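PDB 3CX3: lipoprotein from Streptococcus pneumoniae, which binds zinc and, as a surface lipoprotein, probably delivers it to an ABC transporter for zinc uptake. Local coordinates for residues A22-K25 against E26-D30; A236-K239 against V240-T243. One frame throughout, in Å; residues are numbered along the deposited sequence.

Overall arrangement
Contacts 1 and 2 lie on opposite sides of the centre of one chain, with their own centres 34 Å apart and their nearest atoms about 21 Å apart, so neither touches the other. Contact 1 comes first along the chain and sits at the C-terminal end of helix 18-28, which links strand 12-15 to strand 33-36 of one four-stranded parallel sheet as a beta-alpha-beta unit. Contact 2 follows strand 230-232 of the second four-stranded parallel sheet and forms the N-terminal start of helix 239-245. Both sheets have the strand order 2-1-3-4. The two contacts thus mark a helix end in each of two similar lobes, consistent with the two-lobed fold of zinc-uptake receptors.

Contact 1: residues A22-K25 against E26-D30; sequences AMVK and EVSGD
The chi1 of V27, 168°, sends CG2 back beside its own backbone N and over the preceding turn, where CG2 lies 3.1 Å from M23 O. In S28 the hydroxyl takes the corresponding place, opposite the carbonyl carbon (chi1 -76°), which brings OG to 3.4 Å from V24 O. That distance makes the bond weak; the amide serves the same acceptor better, with S28 N at 2.8 Å from V24 O and the donor only slightly tilted from the carbonyl plane. The stronger polar partner of S28 OG is N32, beyond the helix. Earlier in the turn, E26 N donates to A22 O over 3.0 Å, and V27 N to M23 O over 3.2 Å, both from above the carbonyl plane. The side chain of E26 bends at chi2 and folds back alongside A22, leaving OE2 2.9 Å from A22 O. Both are acceptors and no bond joins them, so the carboxylate position at this end is doubtful. OE1 has a weak bond to T267, and F157 and Y268 also touch this side chain. The series of i to i+4 backbone bonds ends in a weak one, 3.1 Å from G29 N to K25 O, and G29 then leaves helical geometry with a phi of 68°. M23 and V24 meet helix 125-142, while V27 and S28 meet Y150 of helix 147-173. This is the glycine-terminated C-terminal end of the helix in a beta-alpha-beta unit, strand 12-15, helix 18-28 and strand 33-36.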
loop_
_atom_site.group_PDB
_atom_site.type_symbol
_atom_site.label_atom_id
_atom_site.label_comp_id
_atom_site.label_asym_id
_atom_site.label_seq_id
_atom_site.Cartn_x
_atom_site.Cartn_y
_atom_site.Cartn_z
ATOM N N ALA A 22 -2.784 -7.623 -6.050
ATOM C CA ALA A 22 -2.593 -8.805 -5.245
ATOM C C ALA A 22 -3.827 -9.189 -4.475
ATOM O O ALA A 22 -4.052 -10.358 -4.201
ATOM C CB ALA A 22 -1.461 -8.579 -4.291
HETATM N N MSE A 23 -4.613 -8.197 -4.104
HETATM C CA MSE A 23 -5.761 -8.412 -3.262
HETATM C C MSE A 23 -6.996 -8.783 -4.083
HETATM O O MSE A 23 -7.882 -9.470 -3.587
HETATM C CB MSE A 23 -6.020 -7.152 -2.455
HETATM C CG MSE A 23 -6.195 -7.401 -1.007
HETATM SE SE MSE A 23 -5.919 -5.806 0.083
HETATM C CE MSE A 23 -6.652 -6.535 1.674
ATOM N N VAL A 24 -7.068 -8.321 -5.330
ATOM C CA VAL A 24 -8.160 -8.743 -6.212
ATOM C C VAL A 24 -7.895 -10.173 -6.671
ATOM O O VAL A 24 -8.801 -11.015 -6.674
ATOM C CB VAL A 24 -8.343 -7.828 -7.434
ATOM C CG1 VAL A 24 -9.629 -8.176 -8.142
ATOM C CG2 VAL A 24 -8.384 -6.387 -7.021
ATOM N N LYS A 25 -6.640 -10.433 -7.028
ATOM C CA LYS A 25 -6.165 -11.757 -7.406
ATOM C C LYS A 25 -6.338 -12.804 -6.305
ATOM O O LYS A 25 -6.657 -13.961 -6.577
ATOM C CB LYS A 25 -4.698 -11.685 -7.846
ATOM C CG LYS A 25 -4.503 -11.562 -9.349
ATOM C CD LYS A 25 -3.101 -11.984 -9.773
ATOM C CE LYS A 25 -3.088 -12.515 -11.212
ATOM N NZ LYS A 25 -3.538 -13.940 -11.323
ATOM N N GLU A 26 -6.124 -12.403 -5.060
ATOM C CA GLU A 26 -6.361 -13.303 -3.933
ATOM C C GLU A 26 -7.848 -13.544 -3.708
ATOM O O GLU A 26 -8.233 -14.639 -3.296
ATOM C CB GLU A 26 -5.677 -12.802 -2.663
ATOM C CG GLU A 26 -4.544 -13.707 -2.221
ATOM C CD GLU A 26 -3.245 -12.972 -1.948
ATOM O OE1 GLU A 26 -2.845 -12.894 -0.771
ATOM O OE2 GLU A 26 -2.611 -12.492 -2.914
ATOM N N VAL A 27 -8.675 -12.540 -3.997
ATOM C CA VAL A 27 -10.113 -12.681 -3.819
ATOM C C VAL A 27 -10.740 -13.516 -4.933
ATOM O O VAL A 27 -11.731 -14.210 -4.705
ATOM C CB VAL A 27 -10.828 -11.308 -3.653
ATOM C CG1 VAL A 27 -12.343 -11.449 -3.772
ATOM C CG2 VAL A 27 -10.466 -10.673 -2.294
ATOM N N SER A 28 -10.146 -13.456 -6.124
ATOM C CA SER A 28 -10.681 -14.139 -7.302
ATOM C C SER A 28 -10.195 -15.593 -7.455
ATOM O O SER A 28 -10.869 -16.420 -8.089
ATOM C CB SER A 28 -10.367 -13.332 -8.566
ATOM O OG SER A 28 -11.228 -12.210 -8.680
ATOM N N GLY A 29 -9.037 -15.894 -6.867
ATOM C CA GLY A 29 -8.419 -17.210 -6.984
ATOM C C GLY A 29 -7.934 -17.477 -8.400
ATOM O O GLY A 29 -6.830 -17.058 -8.774
ATOM N N ASP A 30 -8.775 -18.157 -9.182
ATOM C CA ASP A 30 -8.462 -18.540 -10.561
ATOM C C ASP A 30 -9.525 -18.073 -11.563
ATOM O O ASP A 30 -9.487 -18.437 -12.739
ATOM C CB ASP A 30 -8.283 -20.064 -10.654
ATOM C CG ASP A 30 -9.485 -20.849 -10.109
ATOM O OD1 ASP A 30 -10.492 -20.237 -9.678
ATOM O OD2 ASP A 30 -9.411 -22.098 -10.108
#

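Contact 2: residues A236-K239 against V240-T243; sequences ASSK and VAET
S238 is extended and K239 is already helical, so the chain turns into helix 239-245 between these two residues, and S238 occupies the N-cap position. Its OG, placed opposite the backbone N by a chi1 of -156° and thus beside the carbonyl carbon, reaches forward to A241 N at 2.9 Å. The N-H...O angle of 126° makes this capping bond a weak one. A241 CB lies 3.3 Å from S238 OG and V240 CG1 also comes near it, so methyl groups flank the hydroxyl beside its weak amide bond. The pattern is the serine N-cap of a helix that follows strand 230-232 of a parallel sheet, in a lobe of the zinc-binding receptor; the S238 side chain is about 12 Å from the bound zinc ion. The next carbonyl, K239 O, accepts two donors from T243, one turn further on. T243 N comes nearly straight down the C=O direction at 2.8 Å from K239 O, whereas T243 OG1, at 2.9 Å from K239 O, approaches from above the carbonyl plane. A chi1 of 64° sets that hydroxyl between the threonine's own N and carbonyl carbon, facing back along the helix. On another flank of the turn, K239 bends at chi2 and chi4 and crosses the side chain of E242, closing a salt bridge with K239 NZ 2.9 Å from E242 OE2. The ammonium meets the anti side of the carboxylate, somewhat out of its plane. E242 OE2 also lies 3.2 Å from S238 O, a pair of acceptors whose mutual repulsion the lysine charge may offset. V240 and A241 pack against I201, and S238 against Q183.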
loop_
_atom_site.group_PDB
_atom_site.type_symbol
_atom_site.label_atom_id
_atom_site.label_comp_id
_atom_site.label_asym_id
_atom_site.label_seq_id
_atom_site.Cartn_x
_atom_site.Cartn_y
_atom_site.Cartn_z
ATOM N N ALA A 236 14.786 4.083 -6.452
ATOM C CA ALA A 236 16.069 4.785 -6.293
ATOM C C ALA A 236 15.970 6.153 -5.681
ATOM O O ALA A 236 16.791 6.505 -4.836
ATOM C CB ALA A 236 16.830 4.856 -7.629
ATOM N N SER A 237 14.957 6.904 -6.108
ATOM C CA SER A 237 14.747 8.283 -5.682
ATOM C C SER A 237 14.613 8.500 -4.159
ATOM O O SER A 237 13.611 9.032 -3.669
ATOM C CB SER A 237 13.565 8.914 -6.442
ATOM O OG SER A 237 12.327 8.524 -5.875
ATOM N N SER A 238 15.626 8.055 -3.419
ATOM C CA SER A 238 16.110 8.820 -2.273
ATOM C C SER A 238 17.622 8.736 -2.126
ATOM O O SER A 238 18.172 7.872 -1.443
ATOM C CB SER A 238 15.396 8.519 -0.959
ATOM O OG SER A 238 15.505 9.625 -0.070
ATOM N N LYS A 239 18.268 9.652 -2.831
ATOM C CA LYS A 239 19.583 10.101 -2.484
ATOM C C LYS A 239 19.436 10.835 -1.160
ATOM O O LYS A 239 20.283 10.731 -0.279
ATOM C CB LYS A 239 20.097 11.044 -3.567
ATOM C CG LYS A 239 20.851 10.349 -4.696
ATOM C CD LYS A 239 20.153 9.068 -5.209
ATOM C CE LYS A 239 21.160 8.136 -5.897
ATOM N NZ LYS A 239 22.165 7.546 -4.946
ATOM N N VAL A 240 18.330 11.551 -1.008
ATOM C CA VAL A 240 18.106 12.367 0.181
ATOM C C VAL A 240 18.122 11.533 1.486
ATOM O O VAL A 240 18.382 12.066 2.567
ATOM C CB VAL A 240 16.888 13.344 -0.025
ATOM C CG1 VAL A 240 15.973 12.825 -1.106
ATOM C CG2 VAL A 240 16.135 13.645 1.269
ATOM N N ALA A 241 17.907 10.222 1.349
ATOM C CA ALA A 241 18.154 9.256 2.424
ATOM C C ALA A 241 19.626 8.852 2.482
ATOM O O ALA A 241 20.286 9.140 3.464
ATOM C CB ALA A 241 17.268 8.032 2.278
ATOM N N GLU A 242 20.144 8.194 1.441
ATOM C CA GLU A 242 21.577 7.894 1.353
ATOM C C GLU A 242 22.384 8.959 2.084
ATOM O O GLU A 242 23.196 8.658 2.962
ATOM C CB GLU A 242 22.045 7.866 -0.107
ATOM C CG GLU A 242 22.276 6.487 -0.725
ATOM C CD GLU A 242 21.080 5.987 -1.514
ATOM O OE1 GLU A 242 20.398 5.072 -1.012
ATOM O OE2 GLU A 242 20.817 6.503 -2.623
ATOM N N THR A 243 22.130 10.212 1.723
ATOM C CA THR A 243 22.878 11.352 2.235
ATOM C C THR A 243 22.396 11.747 3.647
ATOM O O THR A 243 22.147 12.918 3.944
ATOM C CB THR A 243 22.840 12.534 1.220
ATOM O OG1 THR A 243 21.497 12.998 1.070
ATOM C CG2 THR A 243 23.362 12.100 -0.170
#